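Local coordinates for protein EccC5 (Mycobacterium xenopi RIVM700367, PDB 7B9F) that probably powers protein export through the mycobacterial ESX-5 (type VII) secretion complex as its FtsK/SpoIIIE-family ATPase subunit, at residues P18-L23 / E173-E178; Q106-L111 / G193-E198. All coordinates share one frame; numbering follows the deposited sequence.

In the fold
Two ways of joining distant parts of a chain appear here within one elongated region, their centres about 15 Å apart. Contact 1 (18-23 with 173-178) is a surface pairing of two short parallel strands, built mainly from backbone hydrogen bonds with apolar packing on one face. Contact 2 (106-111 with 193-198) is a buried pairing of helices 97-132 and 190-202, made of methyl, sulfur and ring contacts. Each strand is followed in sequence by one of these helices, and the segments alternate along the chain. The two contacts meet where Leu23 CD1 lies 3.9 Å from Leu196 CD1, continuing the apolar face of the strand pair into the helix interface.

Contact 1 of 2, residues P18-L23 / E173-E178; sequences PENIVL and EVTWGE
Ile21 and its partner Trp176 form the centre of a two-stranded parallel sheet, in which one residue bonds to the two neighbours of the residue opposite. Ile21 N donates to Thr175 O at 3.1 Å, and Ile21 O accepts from Gly177 N. Leu23 N carries the pattern onward to Gly177 O over 3.2 Å, in a nearly straight bond (169° at the hydrogen). At the other end the pairing is looser, since Glu19 N reaches Glu173 O only weakly.

A side chain reinforces that end. Thr175 OG1 donates to Glu19 O at 2.8 Å, in the carbonyl plane and on a lone pair. A chi1 of 42° sets OG1 between the backbone N and the carbonyl carbon of Thr175, and Glu19 O also takes a weak bond from Thr175 N.

Apolar contacts gather on the face shared by Val174, Ile21 and Trp176. Ile21 and Trp176 lie side by side, with CG2 of the isoleucine 3.6 Å from CZ3 of the indole. Leu23 crosses the indole at about a right angle, its CD2 3.7 Å from Trp176 CE3. Val174 CG2 covers one ring face, offset toward the rim, while Phe199 makes an edge-to-face contact and Gln203 O accepts from NE1.

Beyond the pair, Glu173 forms a salt bridge with Arg381. The chemistry thus divides the work: backbone bonds set the register of the strands, and the indole, with its polar N-H satisfied, joins them to helices 97-132 and 190-202.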
# COMPACT_ATOMS: atom_id res chain seq x y z
N PRO C 18 -4.73 -25.69 30.83
CA PRO C 18 -6.03 -26.27 30.50
C PRO C 18 -7.17 -25.56 31.22
O PRO C 18 -6.97 -24.94 32.26
CB PRO C 18 -5.90 -27.73 30.95
CG PRO C 18 -4.43 -27.96 31.06
CD PRO C 18 -3.86 -26.66 31.49
N GLU C 19 -8.36 -25.66 30.64
CA GLU C 19 -9.57 -25.11 31.25
C GLU C 19 -10.71 -26.09 31.07
O GLU C 19 -10.59 -27.09 30.36
CB GLU C 19 -9.99 -23.77 30.63
CG GLU C 19 -9.06 -22.61 30.87
CD GLU C 19 -7.90 -22.58 29.90
OE1 GLU C 19 -7.85 -23.44 29.00
OE2 GLU C 19 -7.03 -21.69 30.04
N ASN C 20 -11.81 -25.80 31.74
CA ASN C 20 -13.06 -26.53 31.54
C ASN C 20 -14.18 -25.52 31.66
O ASN C 20 -14.38 -24.94 32.74
CB ASN C 20 -13.20 -27.67 32.55
CG ASN C 20 -14.37 -28.58 32.25
OD1 ASN C 20 -15.10 -28.37 31.29
ND2 ASN C 20 -14.54 -29.61 33.07
N ILE C 21 -14.91 -25.30 30.57
CA ILE C 21 -15.90 -24.24 30.48
C ILE C 21 -17.22 -24.86 30.07
O ILE C 21 -17.32 -25.46 28.99
CB ILE C 21 -15.49 -23.16 29.47
CG1 ILE C 21 -14.12 -22.59 29.83
CG2 ILE C 21 -16.52 -22.06 29.43
CD1 ILE C 21 -14.10 -21.89 31.16
N VAL C 22 -18.24 -24.73 30.92
CA VAL C 22 -19.57 -25.18 30.56
C VAL C 22 -20.23 -24.16 29.64
O VAL C 22 -20.11 -22.94 29.84
CB VAL C 22 -20.41 -25.43 31.82
CG1 VAL C 22 -19.88 -26.65 32.55
CG2 VAL C 22 -20.38 -24.23 32.74
N LEU C 23 -20.89 -24.65 28.60
CA LEU C 23 -21.61 -23.78 27.69
C LEU C 23 -22.88 -23.26 28.35
O LEU C 23 -23.42 -23.89 29.26
CB LEU C 23 -21.96 -24.54 26.41
CG LEU C 23 -20.76 -24.89 25.54
CD1 LEU C 23 -21.20 -25.71 24.34
CD2 LEU C 23 -20.08 -23.62 25.10
N GLU C 173 -7.30 -26.46 24.33
CA GLU C 173 -7.13 -26.83 25.72
C GLU C 173 -8.38 -26.59 26.55
O GLU C 173 -8.50 -27.18 27.63
CB GLU C 173 -5.96 -26.07 26.32
CG GLU C 173 -4.58 -26.50 25.84
CD GLU C 173 -4.06 -27.80 26.46
OE1 GLU C 173 -2.85 -27.86 26.73
OE2 GLU C 173 -4.84 -28.75 26.67
N VAL C 174 -9.30 -25.76 26.08
CA VAL C 174 -10.58 -25.61 26.76
C VAL C 174 -11.47 -26.79 26.41
O VAL C 174 -11.53 -27.22 25.26
CB VAL C 174 -11.24 -24.27 26.40
CG1 VAL C 174 -10.43 -23.13 26.96
CG2 VAL C 174 -11.36 -24.10 24.91
N THR C 175 -12.10 -27.37 27.42
CA THR C 175 -13.02 -28.48 27.22
C THR C 175 -14.43 -27.96 27.40
O THR C 175 -14.84 -27.63 28.52
CB THR C 175 -12.71 -29.61 28.19
OG1 THR C 175 -12.44 -29.07 29.49
CG2 THR C 175 -11.50 -30.39 27.72
N TRP C 176 -15.17 -27.87 26.31
CA TRP C 176 -16.52 -27.31 26.36
C TRP C 176 -17.44 -28.29 27.06
O TRP C 176 -17.80 -29.33 26.50
CB TRP C 176 -17.01 -27.00 24.95
CG TRP C 176 -16.17 -25.98 24.29
CD1 TRP C 176 -15.44 -26.14 23.16
CD2 TRP C 176 -15.98 -24.63 24.71
NE1 TRP C 176 -14.80 -24.97 22.85
CE2 TRP C 176 -15.11 -24.03 23.78
CE3 TRP C 176 -16.45 -23.86 25.78
CZ2 TRP C 176 -14.71 -22.71 23.89
CZ3 TRP C 176 -16.05 -22.56 25.88
CH2 TRP C 176 -15.19 -21.99 24.95
N GLY C 177 -17.80 -27.97 28.29
CA GLY C 177 -18.77 -28.78 29.00
C GLY C 177 -20.12 -28.76 28.30
O GLY C 177 -20.56 -27.73 27.79
N GLU C 178 -20.75 -29.92 28.25
CA GLU C 178 -22.08 -30.07 27.68
C GLU C 178 -23.06 -29.23 28.50
O GLU C 178 -23.11 -29.39 29.72
CB GLU C 178 -22.46 -31.55 27.72
CG GLU C 178 -23.71 -31.99 26.95
CD GLU C 178 -23.94 -31.26 25.65
OE1 GLU C 178 -23.01 -31.14 24.82
OE2 GLU C 178 -25.08 -30.80 25.45

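Contact 2 of 2, residues Q106-L111 / G193-E198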
# COMPACT_ATOMS: atom_id res chain seq x y z
N GLN C 106 -28.52 -10.99 25.93
CA GLN C 106 -27.70 -11.41 27.06
C GLN C 106 -26.99 -12.73 26.77
O GLN C 106 -25.80 -12.89 27.08
CB GLN C 106 -28.55 -11.53 28.32
CG GLN C 106 -28.99 -10.20 28.87
CD GLN C 106 -29.87 -10.36 30.09
OE1 GLN C 106 -30.03 -11.46 30.62
NE2 GLN C 106 -30.45 -9.25 30.54
N PHE C 107 -27.71 -13.67 26.15
CA PHE C 107 -27.10 -14.93 25.77
C PHE C 107 -25.95 -14.72 24.79
O PHE C 107 -24.89 -15.34 24.91
CB PHE C 107 -28.16 -15.85 25.17
CG PHE C 107 -27.64 -17.20 24.79
CD1 PHE C 107 -27.63 -18.23 25.69
CD2 PHE C 107 -27.21 -17.45 23.50
CE1 PHE C 107 -27.16 -19.47 25.34
CE2 PHE C 107 -26.75 -18.69 23.14
CZ PHE C 107 -26.72 -19.70 24.06
N MET C 108 -26.15 -13.83 23.82
CA MET C 108 -25.13 -13.63 22.80
C MET C 108 -23.88 -12.98 23.39
O MET C 108 -22.76 -13.32 23.01
CB MET C 108 -25.70 -12.78 21.67
CG MET C 108 -26.68 -13.56 20.86
SD MET C 108 -25.95 -14.98 20.05
CE MET C 108 -27.08 -15.11 18.68
N LEU C 109 -24.06 -12.06 24.34
CA LEU C 109 -22.91 -11.47 25.00
C LEU C 109 -22.15 -12.50 25.83
O LEU C 109 -20.91 -12.49 25.86
CB LEU C 109 -23.33 -10.30 25.88
CG LEU C 109 -23.78 -9.09 25.09
CD1 LEU C 109 -24.16 -7.98 26.04
CD2 LEU C 109 -22.67 -8.65 24.16
N MET C 110 -22.87 -13.38 26.53
CA MET C 110 -22.19 -14.44 27.27
C MET C 110 -21.40 -15.34 26.33
O MET C 110 -20.26 -15.75 26.62
CB MET C 110 -23.21 -15.25 28.07
CG MET C 110 -23.83 -14.45 29.20
SD MET C 110 -25.27 -15.22 29.98
CE MET C 110 -24.88 -16.95 29.79
N LEU C 111 -21.98 -15.62 25.16
CA LEU C 111 -21.31 -16.44 24.17
C LEU C 111 -20.04 -15.77 23.65
O LEU C 111 -19.02 -16.42 23.44
CB LEU C 111 -22.27 -16.74 23.03
CG LEU C 111 -21.91 -17.90 22.13
CD1 LEU C 111 -21.96 -19.16 22.95
CD2 LEU C 111 -22.89 -17.97 21.00
N GLY C 193 -30.26 -21.68 20.05
CA GLY C 193 -29.90 -23.05 19.73
C GLY C 193 -28.94 -23.15 18.56
O GLY C 193 -27.94 -23.86 18.62
N LYS C 194 -29.21 -22.39 17.50
CA LYS C 194 -28.34 -22.41 16.34
C LYS C 194 -26.98 -21.80 16.66
O LYS C 194 -25.95 -22.29 16.18
CB LYS C 194 -28.99 -21.68 15.17
CG LYS C 194 -28.30 -21.87 13.83
CD LYS C 194 -27.83 -23.30 13.65
CE LYS C 194 -27.27 -23.54 12.26
NZ LYS C 194 -28.26 -23.24 11.20
N ALA C 195 -26.96 -20.74 17.46
CA ALA C 195 -25.69 -20.11 17.81
C ALA C 195 -24.85 -21.03 18.67
O ALA C 195 -23.62 -21.09 18.51
CB ALA C 195 -25.93 -18.79 18.52
N LEU C 196 -25.47 -21.77 19.59
CA LEU C 196 -24.72 -22.71 20.40
C LEU C 196 -24.23 -23.88 19.55
O LEU C 196 -23.12 -24.39 19.77
CB LEU C 196 -25.57 -23.22 21.55
CG LEU C 196 -24.73 -23.93 22.60
CD1 LEU C 196 -23.77 -22.95 23.22
CD2 LEU C 196 -25.61 -24.55 23.65
N GLN C 197 -25.04 -24.31 18.59
CA GLN C 197 -24.61 -25.30 17.61
C GLN C 197 -23.35 -24.85 16.89
O GLN C 197 -22.38 -25.60 16.79
CB GLN C 197 -25.73 -25.51 16.60
CG GLN C 197 -25.67 -26.78 15.83
CD GLN C 197 -27.06 -27.26 15.48
OE1 GLN C 197 -27.91 -27.39 16.36
NE2 GLN C 197 -27.30 -27.51 14.21
N GLU C 198 -23.35 -23.61 16.39
CA GLU C 198 -22.21 -23.11 15.64
C GLU C 198 -20.99 -22.96 16.54
O GLU C 198 -19.86 -23.25 16.11
CB GLU C 198 -22.56 -21.77 15.00
CG GLU C 198 -23.62 -21.87 13.93
CD GLU C 198 -23.18 -22.64 12.72
OE1 GLU C 198 -21.98 -22.60 12.39
OE2 GLU C 198 -24.03 -23.30 12.08
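Ala195 meets helix 97-132 through its single methyl, which Met108 and Leu111 approach from different directions. The methionine brings its end, with CE 3.9 Å from Ala195 CB and SD at 4.1 Å from that carbon. Its chain is bent at chi2 (-63°), which swings SD toward the neighbouring helix although the side chain leaves its own helix in another direction. Leu111 supplies CD2, at 4.0 Å from Ala195 CB. Leu111 CD2 also comes to 4.1 Å from Ala195 O, so it rests against both the side chain and the backbone of the alanine.

Two helices set this far apart meet through side chains alone. The two segments run almost in the same direction, 8° apart, yet their axes come no closer than 11.2 Å. At that separation the backbones do not touch, and large side chains from helix 97-132 span the distance to a small residue on helix 190-202. The pairing belongs to an extended helical arm, consistent with the stalk region of EccC proteins. Met108 packs in addition against a basic side chain on the chain of another protein in the assembly.

Leu196 follows, and its CD1 is shared by two partners one helical turn apart. Leu111 turns its other branch here, CD1 standing 4.2 Å from Leu196 CD1. Phe107 reaches the same methyl with the far end of its ring, CZ lying 4.5 Å from Leu196 CD1, a looser and oblique approach. Pro26 and Pro179 also pack on Leu196, and Pro24 on Phe107, bringing loops against this part of the interface. Gln197, the next residue, packs instead on an aromatic side chain of another protein's chain.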